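Local structure of phosphodiesterase (Pseudomonas aeruginosa, 4G75) at residues Y20-G23 with A27-P30; G52-P57 with T143-F148; A149-G154 with Y243-S248; F161-L166 with G281-N286; D203-G208 with N249-T254. The protein acts as a colicin M-like bacteriocin, a magnesium-binding phosphodiesterase that probably kills competing bacteria by hydrolysing the lipid II precursor of peptidoglycan. One frame throughout, in Å; residues are numbered along the deposited sequence.

Contact 1: Y20-G23 with A27-P30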
# COMPACT_ATOMS: atom_id res chain seq x y z
N TYR A 20 -2.31 4.81 22.73
CA TYR A 20 -3.03 3.96 23.66
C TYR A 20 -2.55 4.24 25.09
O TYR A 20 -3.36 4.42 26.00
CB TYR A 20 -2.83 2.49 23.31
CG TYR A 20 -3.29 1.56 24.40
CD1 TYR A 20 -4.60 1.10 24.46
CD2 TYR A 20 -2.40 1.14 25.39
CE1 TYR A 20 -5.02 0.26 25.46
CE2 TYR A 20 -2.81 0.29 26.40
CZ TYR A 20 -4.12 -0.14 26.44
OH TYR A 20 -4.51 -0.98 27.45
N ASN A 21 -1.23 4.31 25.27
CA ASN A 21 -0.68 4.58 26.60
C ASN A 21 -1.14 5.93 27.15
O ASN A 21 -1.35 6.07 28.36
CB ASN A 21 0.85 4.50 26.59
CG ASN A 21 1.34 3.11 26.24
OD1 ASN A 21 0.70 2.12 26.57
ND2 ASN A 21 2.49 3.03 25.57
N TYR A 22 -1.29 6.91 26.27
CA TYR A 22 -1.79 8.22 26.68
C TYR A 22 -3.23 8.11 27.16
O TYR A 22 -3.63 8.72 28.17
CB TYR A 22 -1.69 9.22 25.52
CG TYR A 22 -2.05 10.62 25.94
CD1 TYR A 22 -1.12 11.44 26.58
CD2 TYR A 22 -3.32 11.12 25.72
CE1 TYR A 22 -1.45 12.73 26.97
CE2 TYR A 22 -3.66 12.41 26.12
CZ TYR A 22 -2.72 13.20 26.75
OH TYR A 22 -3.06 14.48 27.14
N GLY A 23 -4.03 7.33 26.43
CA GLY A 23 -5.39 7.07 26.82
C GLY A 23 -5.50 6.29 28.11
O GLY A 23 -6.42 6.52 28.90
N ALA A 27 -3.82 9.54 34.96
CA ALA A 27 -3.37 10.86 35.40
C ALA A 27 -3.71 11.93 34.38
O ALA A 27 -3.78 13.11 34.72
CB ALA A 27 -1.87 10.85 35.68
N ASN A 28 -3.91 11.52 33.13
CA ASN A 28 -4.24 12.46 32.05
C ASN A 28 -5.71 12.84 32.01
O ASN A 28 -6.08 13.78 31.31
CB ASN A 28 -3.85 11.86 30.69
CG ASN A 28 -2.36 11.72 30.52
OD1 ASN A 28 -1.59 12.51 31.06
ND2 ASN A 28 -1.94 10.71 29.75
N TRP A 29 -6.54 12.11 32.73
CA TRP A 29 -7.98 12.20 32.52
C TRP A 29 -8.79 12.44 33.79
O TRP A 29 -9.16 11.50 34.48
CB TRP A 29 -8.46 10.94 31.81
CG TRP A 29 -7.72 10.68 30.53
CD1 TRP A 29 -6.69 9.81 30.33
CD2 TRP A 29 -7.93 11.34 29.27
NE1 TRP A 29 -6.26 9.86 29.03
CE2 TRP A 29 -7.01 10.79 28.35
CE3 TRP A 29 -8.82 12.32 28.82
CZ2 TRP A 29 -6.95 11.20 27.02
CZ3 TRP A 29 -8.76 12.72 27.50
CH2 TRP A 29 -7.83 12.16 26.61
N PRO A 30 -9.09 13.71 34.08
CA PRO A 30 -9.85 14.10 35.28
C PRO A 30 -11.25 13.48 35.31
O PRO A 30 -11.80 13.30 36.40
CB PRO A 30 -9.95 15.62 35.14
CG PRO A 30 -9.76 15.88 33.67
CD PRO A 30 -8.70 14.90 33.30
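The phenol ring of Tyr22 carries the side-chain amide of Asn28 over one face and meets the six-membered ring of Trp29 obliquely. Asn28 ND2 sits 3.3 Å above the Tyr22 ring plane, offset toward the rim beside CD1, and the amide and ring planes are only 24° apart, so the two flat groups stack. Trp29 comes in differently: its CZ2 lies 3.6 Å from Tyr22 CE2, and the two ring planes are at 77°. With CG anti to the backbone N (chi1 -174°), the Tyr22 ring extends alongside its own carbonyl, which brings the ring face over the Asn28 amide as that amide bonds to the carbonyl.

That carbonyl is the polar centre of the contact. Tyr22 lies in the last turn of helix 18-24, where C=O groups commonly lack a further helical N-H, and the chain reverses through a short 3-10 segment to bring back two side-chain donors. Asn28 ND2 donates to Tyr22 O at 3.1 Å, nearly straight, in the carbonyl plane and on a lone pair; the acceptor also lies in the amide plane. Trp29 NE1 donates to the same Tyr22 O at 3.0 Å, reaching it from the indole edge while tilted from the carbonyl plane. Asparagine offers an N-H together with a flat amide that stacks on the phenol; tryptophan offers an N-H at the ring edge and an apolar benzo corner, CZ2, to set against Tyr22 CE2. Gly23 O is close to Trp29 NE1 as well, but the angle is too poor for a bond; Gln36 of helix 34-49 donates to Gly23 O instead.

Contact 2: G52-P57 with T143-F148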
# COMPACT_ATOMS: atom_id res chain seq x y z
N GLY A 52 -0.44 -5.39 8.83
CA GLY A 52 -1.11 -5.20 7.56
C GLY A 52 -2.59 -5.55 7.53
O GLY A 52 -3.20 -5.59 6.46
N ASP A 53 -3.16 -5.81 8.70
CA ASP A 53 -4.58 -6.16 8.80
C ASP A 53 -5.39 -4.87 8.82
O ASP A 53 -5.96 -4.51 9.84
CB ASP A 53 -4.79 -6.96 10.09
CG ASP A 53 -6.14 -7.66 10.15
OD1 ASP A 53 -6.69 -8.01 9.08
OD2 ASP A 53 -6.65 -7.86 11.27
N TRP A 54 -5.45 -4.17 7.68
CA TRP A 54 -5.89 -2.78 7.67
C TRP A 54 -7.36 -2.58 7.30
O TRP A 54 -7.96 -1.56 7.66
CB TRP A 54 -5.00 -1.95 6.74
CG TRP A 54 -5.15 -2.29 5.29
CD1 TRP A 54 -4.61 -3.36 4.63
CD2 TRP A 54 -5.88 -1.54 4.30
NE1 TRP A 54 -4.97 -3.33 3.30
CE2 TRP A 54 -5.74 -2.22 3.07
CE3 TRP A 54 -6.63 -0.37 4.34
CZ2 TRP A 54 -6.33 -1.77 1.90
CZ3 TRP A 54 -7.21 0.09 3.17
CH2 TRP A 54 -7.06 -0.61 1.96
N GLU A 55 -7.92 -3.53 6.56
CA GLU A 55 -9.29 -3.43 6.09
C GLU A 55 -10.28 -3.48 7.26
O GLU A 55 -11.18 -2.67 7.36
CB GLU A 55 -9.61 -4.55 5.10
CG GLU A 55 -8.77 -4.52 3.82
CD GLU A 55 -7.58 -5.45 3.90
OE1 GLU A 55 -7.03 -5.65 5.00
OE2 GLU A 55 -7.20 -5.99 2.84
N LYS A 56 -10.09 -4.46 8.14
CA LYS A 56 -11.05 -4.67 9.22
C LYS A 56 -11.19 -3.48 10.18
O LYS A 56 -12.31 -3.05 10.46
CB LYS A 56 -10.75 -5.98 9.96
CG LYS A 56 -11.08 -7.22 9.12
CD LYS A 56 -10.59 -8.48 9.83
CE LYS A 56 -10.87 -9.72 8.99
NZ LYS A 56 -10.50 -10.95 9.73
N PRO A 57 -10.07 -2.92 10.66
CA PRO A 57 -10.23 -1.77 11.57
C PRO A 57 -10.97 -0.60 10.91
O PRO A 57 -11.81 0.02 11.56
CB PRO A 57 -8.79 -1.36 11.90
CG PRO A 57 -7.92 -2.48 11.45
CD PRO A 57 -8.66 -3.28 10.44
N THR A 143 1.32 0.28 3.32
CA THR A 143 1.24 0.85 1.97
C THR A 143 -0.16 0.79 1.34
O THR A 143 -0.62 1.78 0.76
CB THR A 143 2.30 0.25 1.03
OG1 THR A 143 3.59 0.70 1.45
CG2 THR A 143 2.05 0.69 -0.42
N PRO A 144 -0.83 -0.36 1.43
CA PRO A 144 -2.19 -0.36 0.89
C PRO A 144 -3.09 0.67 1.58
O PRO A 144 -3.87 1.35 0.92
CB PRO A 144 -2.68 -1.78 1.16
CG PRO A 144 -1.40 -2.61 1.10
CD PRO A 144 -0.38 -1.72 1.79
N ALA A 145 -2.98 0.77 2.90
CA ALA A 145 -3.80 1.75 3.62
C ALA A 145 -3.41 3.18 3.24
O ALA A 145 -4.27 4.04 3.08
CB ALA A 145 -3.69 1.55 5.14
N ALA A 146 -2.11 3.42 3.09
CA ALA A 146 -1.63 4.74 2.71
C ALA A 146 -2.14 5.11 1.32
O ALA A 146 -2.49 6.26 1.08
CB ALA A 146 -0.11 4.77 2.74
N ALA A 147 -2.17 4.13 0.43
CA ALA A 147 -2.65 4.36 -0.93
C ALA A 147 -4.14 4.71 -0.93
O ALA A 147 -4.59 5.55 -1.70
CB ALA A 147 -2.41 3.13 -1.79
N PHE A 148 -4.89 4.03 -0.07
CA PHE A 148 -6.31 4.32 0.08
C PHE A 148 -6.51 5.72 0.66
O PHE A 148 -7.36 6.49 0.22
CB PHE A 148 -6.97 3.26 0.97
CG PHE A 148 -8.43 3.49 1.19
CD1 PHE A 148 -9.31 3.47 0.13
CD2 PHE A 148 -8.92 3.73 2.47
CE1 PHE A 148 -10.67 3.70 0.34
CE2 PHE A 148 -10.27 3.94 2.69
CZ PHE A 148 -11.14 3.93 1.62
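Trp54 meets Pro144, Ala145 and Phe148 of helix 143-153, and the two residues before it turn the chain out of helix 34-49. Gly52, whose positive phi (78°) favours glycine, is the C-prime residue of the Schellman motif that ends helix 34-49. Asp53 then centres an inverse gamma turn that leads to Trp54. The Trp54 side chain points at the helix with CG between the backbone N and the carbonyl carbon (chi1 68°), and one indole face lies down on the first turn of helix 143-153. Pro144 CB rests 3.5 Å from Trp54 NE1, and Ala145 CA makes a CH-pi contact 3.9 Å from the centroid of the Trp54 six-membered ring, 23° off its normal. Such an approach to the helix backbone suits the compact proline and alanine. Ala145 CB touches Trp54 CE3 at 3.6 Å, while Phe148 CB, one turn on, meets Trp54 CZ3 at 3.9 Å. Thus a buried interhelical connection packs against a helix start through a single large aromatic. Glu55 follows and places its CG over the opposite indole face. Further along, Lys56 NZ forms a salt bridge with Glu253, and Pro57 packs on Ala48 and Tyr49 of helix 34-49.

Contact 3: A149-G154 with Y243-S248. With EDO (1,2-ethanediol), chain D.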
# COMPACT_ATOMS: atom_id res chain seq x y z
N ALA A 149 -5.71 6.05 1.67
CA ALA A 149 -5.80 7.36 2.27
C ALA A 149 -5.53 8.45 1.24
O ALA A 149 -6.20 9.48 1.22
CB ALA A 149 -4.86 7.47 3.46
N HIS A 150 -4.56 8.21 0.36
CA HIS A 150 -4.24 9.20 -0.67
C HIS A 150 -5.36 9.35 -1.70
O HIS A 150 -5.55 10.42 -2.29
CB HIS A 150 -2.91 8.88 -1.36
CG HIS A 150 -2.41 10.00 -2.21
ND1 HIS A 150 -1.67 11.04 -1.71
CD2 HIS A 150 -2.59 10.26 -3.53
CE1 HIS A 150 -1.39 11.89 -2.68
NE2 HIS A 150 -1.94 11.44 -3.79
N TYR A 151 -6.09 8.27 -1.93
CA TYR A 151 -7.27 8.29 -2.78
C TYR A 151 -8.31 9.25 -2.19
O TYR A 151 -8.92 10.07 -2.90
CB TYR A 151 -7.81 6.87 -2.89
CG TYR A 151 -9.08 6.68 -3.68
CD1 TYR A 151 -9.17 7.08 -5.01
CD2 TYR A 151 -10.19 6.06 -3.10
CE1 TYR A 151 -10.34 6.89 -5.73
CE2 TYR A 151 -11.36 5.87 -3.82
CZ TYR A 151 -11.43 6.28 -5.13
OH TYR A 151 -12.59 6.08 -5.84
N LEU A 152 -8.49 9.17 -0.87
CA LEU A 152 -9.50 9.98 -0.19
C LEU A 152 -9.13 11.46 -0.05
O LEU A 152 -10.00 12.32 -0.09
CB LEU A 152 -9.79 9.42 1.21
CG LEU A 152 -10.25 7.96 1.30
CD1 LEU A 152 -10.75 7.65 2.70
CD2 LEU A 152 -11.32 7.66 0.27
N THR A 153 -7.83 11.74 0.11
CA THR A 153 -7.41 13.08 0.52
C THR A 153 -6.25 13.70 -0.26
O THR A 153 -5.91 14.86 -0.04
CB THR A 153 -7.02 13.09 2.03
OG1 THR A 153 -5.93 12.18 2.24
CG2 THR A 153 -8.20 12.67 2.89
N GLY A 154 -5.63 12.93 -1.15
CA GLY A 154 -4.46 13.41 -1.87
C GLY A 154 -4.76 14.35 -3.03
O GLY A 154 -3.85 14.96 -3.59
N TYR A 243 -4.44 4.59 -9.68
CA TYR A 243 -5.11 4.10 -8.48
C TYR A 243 -6.54 4.61 -8.50
O TYR A 243 -6.78 5.81 -8.37
CB TYR A 243 -4.43 4.56 -7.19
CG TYR A 243 -5.00 3.90 -5.95
CD1 TYR A 243 -4.35 2.83 -5.35
CD2 TYR A 243 -6.20 4.32 -5.41
CE1 TYR A 243 -4.87 2.22 -4.22
CE2 TYR A 243 -6.73 3.72 -4.28
CZ TYR A 243 -6.07 2.66 -3.70
OH TYR A 243 -6.60 2.06 -2.58
N ASP A 244 -7.49 3.70 -8.67
CA ASP A 244 -8.90 4.07 -8.68
C ASP A 244 -9.72 3.16 -7.76
O ASP A 244 -10.92 2.99 -7.96
CB ASP A 244 -9.46 4.05 -10.11
CG ASP A 244 -9.23 2.73 -10.83
OD1 ASP A 244 -8.73 1.77 -10.21
OD2 ASP A 244 -9.54 2.65 -12.04
N PHE A 245 -9.05 2.59 -6.77
CA PHE A 245 -9.67 1.68 -5.81
C PHE A 245 -10.36 0.52 -6.52
O PHE A 245 -11.50 0.18 -6.24
CB PHE A 245 -10.64 2.43 -4.89
CG PHE A 245 -10.93 1.72 -3.59
CD1 PHE A 245 -9.90 1.36 -2.74
CD2 PHE A 245 -12.23 1.39 -3.24
CE1 PHE A 245 -10.15 0.70 -1.55
CE2 PHE A 245 -12.49 0.73 -2.05
CZ PHE A 245 -11.46 0.39 -1.20
N ASN A 246 -9.62 -0.08 -7.44
CA ASN A 246 -10.07 -1.21 -8.25
C ASN A 246 -10.41 -2.41 -7.37
O ASN A 246 -9.56 -2.90 -6.63
CB ASN A 246 -8.95 -1.58 -9.22
CG ASN A 246 -9.40 -2.55 -10.31
OD1 ASN A 246 -10.34 -3.31 -10.14
ND2 ASN A 246 -8.69 -2.53 -11.43
N PRO A 247 -11.66 -2.90 -7.45
CA PRO A 247 -12.08 -4.02 -6.60
C PRO A 247 -11.33 -5.31 -6.93
O PRO A 247 -11.31 -6.24 -6.12
CB PRO A 247 -13.58 -4.18 -6.92
CG PRO A 247 -13.98 -2.90 -7.59
CD PRO A 247 -12.76 -2.41 -8.31
N SER A 248 -10.71 -5.37 -8.11
CA SER A 248 -9.90 -6.53 -8.49
C SER A 248 -8.76 -6.73 -7.50
O SER A 248 -8.25 -7.85 -7.32
CB SER A 248 -9.34 -6.36 -9.90
OG SER A 248 -8.45 -7.41 -10.23
C1 EDO D . -8.17 -2.35 -3.82
O1 EDO D . -8.02 -1.07 -4.45
C2 EDO D . -6.95 -2.66 -2.97
O2 EDO D . -6.82 -1.71 -1.91
O HOH W 1 -12.84 5.34 -8.62
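The backbones come closest at Tyr151 and Tyr243, whose CA atoms are 7.4 Å apart, where the last turn of helix 143-153 faces the chain leaving strand 229-243. Tyr243 and Asp244 belong, with the magnesium ligand Asp241, to the Asp-x-Tyr-Asp signature of colicin M enzymes, and the contact itself is an aromatic cluster of Tyr151, Tyr243 and Phe245.

Tyr151 points at the strand end with CG anti to its N (chi1 177°), which swings its CB toward Tyr243 and one ring face toward Phe245. Tyr243 CE2 packs against Tyr151 CB at 3.6 Å, and the two rings, 5.7 Å between centroids, meet obliquely. Phe245 touches chiefly through its CB, which lies over the face of the Tyr151 ring, 4.1 Å from the centroid and 27° off the normal, in a CH-pi contact. The Phe245 ring itself is nearly parallel to that of Tyr151, at 17°, but slid so far that they hardly overlap. It leads on to Phe148 and His250, while Tyr243 lies against Tyr275 of strand 275-278.

Beyond the aromatics the chain forms an Asx turn, Asn246 OD1 accepting from Ser248 N. An ethanediol, probably from the crystallisation liquor, makes a weak hydrogen bond to Asn246 O and sits beside the Tyr243 and Phe245 rings. A tyrosine suits position 151 because the ring supplies an apolar face while the hydroxyl can reach water: Tyr151 OH and Asp244 O, 4.1 Å apart, are bridged by a water 2.9 Å from Tyr151 OH that donates to Asp244 O at 3.1 Å.

Contact 4: F161-L166 with G281-N286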
# COMPACT_ATOMS: atom_id res chain seq x y z
N PHE A 161 5.76 4.39 -6.35
CA PHE A 161 6.01 3.08 -5.76
C PHE A 161 7.26 2.54 -6.45
O PHE A 161 7.18 1.94 -7.52
CB PHE A 161 4.82 2.15 -6.01
CG PHE A 161 4.71 0.99 -5.04
CD1 PHE A 161 5.84 0.38 -4.52
CD2 PHE A 161 3.46 0.50 -4.67
CE1 PHE A 161 5.74 -0.68 -3.63
CE2 PHE A 161 3.35 -0.57 -3.79
CZ PHE A 161 4.50 -1.15 -3.27
N PRO A 162 8.44 2.79 -5.85
CA PRO A 162 9.68 2.35 -6.52
C PRO A 162 9.60 0.87 -6.90
O PRO A 162 9.14 0.03 -6.12
CB PRO A 162 10.75 2.60 -5.46
CG PRO A 162 10.18 3.73 -4.60
CD PRO A 162 8.70 3.46 -4.56
N ILE A 163 10.05 0.54 -8.11
CA ILE A 163 9.84 -0.80 -8.65
C ILE A 163 10.43 -1.90 -7.76
O ILE A 163 9.84 -2.97 -7.63
CB ILE A 163 10.35 -0.93 -10.11
CG1 ILE A 163 9.76 -2.17 -10.78
CG2 ILE A 163 11.87 -0.90 -10.16
CD1 ILE A 163 10.08 -2.27 -12.29
N GLU A 164 11.59 -1.64 -7.17
CA GLU A 164 12.24 -2.63 -6.33
C GLU A 164 11.49 -2.87 -5.02
O GLU A 164 11.70 -3.89 -4.35
CB GLU A 164 13.71 -2.25 -6.05
CG GLU A 164 13.91 -1.02 -5.17
CD GLU A 164 13.88 0.30 -5.93
OE1 GLU A 164 13.53 0.31 -7.14
OE2 GLU A 164 14.21 1.34 -5.32
N ARG A 165 10.60 -1.95 -4.65
CA ARG A 165 9.84 -2.11 -3.41
C ARG A 165 8.54 -2.87 -3.63
O ARG A 165 7.85 -3.20 -2.68
CB ARG A 165 9.57 -0.76 -2.74
CG ARG A 165 10.84 -0.12 -2.20
CD ARG A 165 10.60 1.21 -1.48
NE ARG A 165 11.83 1.63 -0.82
CZ ARG A 165 12.12 1.42 0.46
NH1 ARG A 165 11.25 0.83 1.27
NH2 ARG A 165 13.28 1.84 0.94
N LEU A 166 8.20 -3.14 -4.89
CA LEU A 166 7.05 -4.00 -5.19
C LEU A 166 7.26 -5.41 -4.66
O LEU A 166 6.31 -6.13 -4.38
CB LEU A 166 6.80 -4.07 -6.70
CG LEU A 166 6.41 -2.79 -7.45
CD1 LEU A 166 6.40 -3.07 -8.94
CD2 LEU A 166 5.05 -2.25 -6.99
N GLY A 281 12.13 3.28 -11.84
CA GLY A 281 13.32 2.47 -11.63
C GLY A 281 13.34 1.25 -12.52
O GLY A 281 12.42 1.02 -13.31
N ALA A 282 14.41 0.47 -12.40
CA ALA A 282 14.56 -0.72 -13.22
C ALA A 282 15.01 -1.91 -12.40
O ALA A 282 15.75 -1.78 -11.42
CB ALA A 282 15.55 -0.45 -14.35
N ILE A 283 14.56 -3.09 -12.81
CA ILE A 283 15.07 -4.34 -12.26
C ILE A 283 16.00 -4.92 -13.31
O ILE A 283 15.57 -5.19 -14.42
CB ILE A 283 13.93 -5.33 -11.99
CG1 ILE A 283 12.90 -4.71 -11.03
CG2 ILE A 283 14.47 -6.65 -11.44
CD1 ILE A 283 11.59 -5.50 -10.95
N PRO A 284 17.29 -5.10 -12.96
CA PRO A 284 18.27 -5.64 -13.92
C PRO A 284 17.93 -7.05 -14.38
O PRO A 284 17.47 -7.88 -13.59
CB PRO A 284 19.57 -5.65 -13.11
CG PRO A 284 19.36 -4.64 -12.03
CD PRO A 284 17.91 -4.74 -11.68
N VAL A 285 18.18 -7.33 -15.65
CA VAL A 285 18.01 -8.67 -16.19
C VAL A 285 19.29 -9.14 -16.88
O VAL A 285 19.81 -8.46 -17.77
CB VAL A 285 16.85 -8.75 -17.20
CG1 VAL A 285 16.70 -10.16 -17.72
CG2 VAL A 285 15.54 -8.30 -16.54
N ASN A 286 19.78 -10.29 -16.45
CA ASN A 286 20.96 -10.91 -17.03
C ASN A 286 20.74 -12.42 -17.10
O ASN A 286 20.97 -13.13 -16.12
CB ASN A 286 22.19 -10.58 -16.19
CG ASN A 286 23.49 -11.00 -16.85
OD1 ASN A 286 23.55 -11.21 -18.07
ND2 ASN A 286 24.55 -11.11 -16.06
O HOH W 2 15.44 -0.51 -8.90
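Ile163 makes the tight part of this contact, wedged against Gly281, Ala282 and Ile283 on the way into strand 283-290. Its CG2 branch presses on the backbone, 3.5 Å from Gly281 C and 3.7 Å from Ala282 N. Gly281 fits here because its backbone angles (phi 106°, psi 179°) call for glycine, and the bare main chain lets the methyl come close. The other branch of Ile163, with CG1 anti to the backbone N (chi1 -163°), runs to the tip of Ile283: Ile163 CG1 and CD1 each lie 3.8 Å from Ile283 CD1. Two branched aliphatic side chains thus interlock, Ile163 buried and Ile283 partly exposed.

The solvent side is looser and polar. The exposed Glu164 bends its carboxylate back toward the strand but reaches it only through a water, which donates to Glu164 OE1 at 2.7 Å and to Ala282 O at 2.8 Å. A charged residue suits this exposed position, where water can mediate its contact.

Around them the backbone pairs Phe161 with Gly278 and Ile163 with Pro280, carrying on the parallel pairing of strands 159-160 and 275-278, while Ile283 bonds to Ile236. The contact therefore marks a junction in the mixed sheet of the colicin M domain, where the chain passes from strand 275-278 to strand 283-290.

Contact 5: D203-G208 with N249-T254. With EDO (1,2-ethanediol), chain F.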
# COMPACT_ATOMS: atom_id res chain seq x y z
N ASP A 203 3.36 -12.34 -6.44
CA ASP A 203 4.65 -12.23 -5.77
C ASP A 203 4.59 -11.52 -4.42
O ASP A 203 5.39 -11.80 -3.54
CB ASP A 203 5.64 -11.45 -6.64
CG ASP A 203 6.03 -12.19 -7.90
OD1 ASP A 203 5.80 -13.41 -7.96
OD2 ASP A 203 6.57 -11.55 -8.82
N SER A 204 3.65 -10.59 -4.29
CA SER A 204 3.69 -9.63 -3.20
C SER A 204 2.28 -9.23 -2.79
O SER A 204 1.57 -8.63 -3.58
CB SER A 204 4.46 -8.39 -3.66
OG SER A 204 4.33 -7.31 -2.74
N TRP A 205 1.86 -9.56 -1.56
CA TRP A 205 0.51 -9.19 -1.15
C TRP A 205 0.36 -7.67 -1.11
O TRP A 205 -0.67 -7.14 -1.51
CB TRP A 205 0.11 -9.83 0.19
CG TRP A 205 0.56 -9.11 1.44
CD1 TRP A 205 1.67 -9.37 2.19
CD2 TRP A 205 -0.11 -8.01 2.09
NE1 TRP A 205 1.74 -8.51 3.26
CE2 TRP A 205 0.66 -7.66 3.22
CE3 TRP A 205 -1.27 -7.29 1.82
CZ2 TRP A 205 0.30 -6.62 4.07
CZ3 TRP A 205 -1.63 -6.26 2.67
CH2 TRP A 205 -0.85 -5.94 3.78
N VAL A 206 1.41 -6.97 -0.67
CA VAL A 206 1.38 -5.51 -0.60
C VAL A 206 1.18 -4.88 -1.99
O VAL A 206 0.31 -4.01 -2.18
CB VAL A 206 2.65 -4.95 0.09
CG1 VAL A 206 2.69 -3.43 0.01
CG2 VAL A 206 2.72 -5.41 1.55
N ALA A 207 1.98 -5.29 -2.96
CA ALA A 207 1.82 -4.74 -4.30
C ALA A 207 0.45 -5.12 -4.85
O ALA A 207 -0.22 -4.30 -5.46
CB ALA A 207 2.93 -5.23 -5.23
N GLY A 208 0.06 -6.38 -4.65
CA GLY A 208 -1.22 -6.85 -5.16
C GLY A 208 -2.40 -6.06 -4.63
O GLY A 208 -3.40 -5.88 -5.32
N ASN A 249 -8.35 -5.64 -6.84
CA ASN A 249 -7.20 -5.68 -5.94
C ASN A 249 -7.54 -5.98 -4.49
O ASN A 249 -6.63 -6.11 -3.67
CB ASN A 249 -6.42 -4.36 -6.00
CG ASN A 249 -6.00 -3.99 -7.40
OD1 ASN A 249 -5.90 -4.84 -8.28
ND2 ASN A 249 -5.74 -2.70 -7.61
N HIS A 250 -8.82 -6.09 -4.16
CA HIS A 250 -9.23 -6.35 -2.78
C HIS A 250 -8.86 -7.75 -2.34
O HIS A 250 -9.02 -8.72 -3.10
CB HIS A 250 -10.75 -6.19 -2.59
CG HIS A 250 -11.27 -4.82 -2.89
ND1 HIS A 250 -10.55 -3.67 -2.65
CD2 HIS A 250 -12.47 -4.41 -3.37
CE1 HIS A 250 -11.26 -2.62 -2.99
NE2 HIS A 250 -12.44 -3.04 -3.44
N ARG A 251 -8.37 -7.88 -1.11
CA ARG A 251 -8.18 -9.20 -0.53
C ARG A 251 -9.55 -9.84 -0.30
O ARG A 251 -10.53 -9.15 0.01
CB ARG A 251 -7.33 -9.12 0.74
CG ARG A 251 -5.88 -8.74 0.44
CD ARG A 251 -4.94 -9.00 1.61
NE ARG A 251 -5.18 -8.10 2.74
CZ ARG A 251 -4.43 -8.07 3.84
NH1 ARG A 251 -3.41 -8.90 3.97
NH2 ARG A 251 -4.71 -7.22 4.82
N THR A 252 -9.63 -11.15 -0.49
CA THR A 252 -10.90 -11.87 -0.54
C THR A 252 -11.78 -11.69 0.69
O THR A 252 -12.98 -11.43 0.59
CB THR A 252 -10.66 -13.38 -0.75
OG1 THR A 252 -9.78 -13.56 -1.86
CG2 THR A 252 -11.97 -14.10 -1.02
N GLU A 253 -11.18 -11.87 1.86
CA GLU A 253 -11.95 -11.90 3.10
C GLU A 253 -12.85 -10.69 3.34
O GLU A 253 -13.98 -10.84 3.82
CB GLU A 253 -11.04 -12.11 4.32
CG GLU A 253 -11.84 -12.29 5.61
CD GLU A 253 -10.97 -12.57 6.82
OE1 GLU A 253 -9.73 -12.61 6.67
OE2 GLU A 253 -11.53 -12.74 7.92
N THR A 254 -12.36 -9.51 3.01
CA THR A 254 -13.11 -8.28 3.27
C THR A 254 -13.52 -7.56 1.99
O THR A 254 -13.92 -6.40 2.02
CB THR A 254 -12.27 -7.31 4.13
OG1 THR A 254 -10.94 -7.26 3.61
CG2 THR A 254 -12.22 -7.79 5.56
C1 EDO F . -5.62 -9.40 -3.68
O1 EDO F . -4.79 -8.24 -3.80
C2 EDO F . -6.33 -9.67 -5.00
O2 EDO F . -5.36 -10.08 -5.98
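Stacking comes first: the guanidinium of Arg251 lies flat on the indole of Trp205, planes 9° apart and centres 4.2 Å apart, a geometry in which cation-pi attraction is expected. Arg251 NH1 comes closest over the face, toward the rim of the ring, 3.4 Å from both Trp205 CE3 and Trp205 CZ3, and the bend of the arginine chain at chi3 (-69°) lays the group flat there. Val206 CG2 covers part of the opposite face.

Polar bonds fix both partners from outside. Glu55 OE1 forms a salt bridge with Arg251 NH2, to which Gly52 O adds a weak hydrogen bond, so NH2 is tied down while the guanidinium face rests on the ring. Trp205 NE1 donates to Gly6 O. Ser204 is the N-cap of helix 205-208: its OG accepts from Ala207 N at 3.1 Å in a nearly straight bond.

Van der Waals contact closes the other end, where Gly208 O packs against Asn249 CB at 3.4 Å. An ethanediol, probably from the crystallisation liquor, donates through O1 to Asn249 O at 2.8 Å.

His250 and Arg251 form the His-Arg end of the colicin M signature that starts at Asp241. Asn249 just before them lies about 5 Å, side chain to ion, from the magnesium bound by Val211, Glu213 and Asp241, so this contact borders the metal site.

Contacts 2, 3 and 5 form one continuous body: centres of contacts 2 and 5 are 10 Å apart, those of 2 and 3 are 11 Å apart, and those of 3 and 5 are 14 Å apart. Helix 143-153 serves both contact 2 and contact 3, with Phe148 CD1 lying 3.4 Å from Phe245 CE1. Contact 4 joins contact 5 through Leu166 O, 2.8 Å from Ser204 OG, and contact 2 through Phe161 CE2, 3.8 Å from Thr143 CG2. Contact 1 stands apart, its centre 27 Å from that of contact 2. The magnesium ion lies about 7 Å from the Asp244 side chain of contact 3 and about 13 Å from the Ile163 side chain of contact 4; contact 5 comes nearer still.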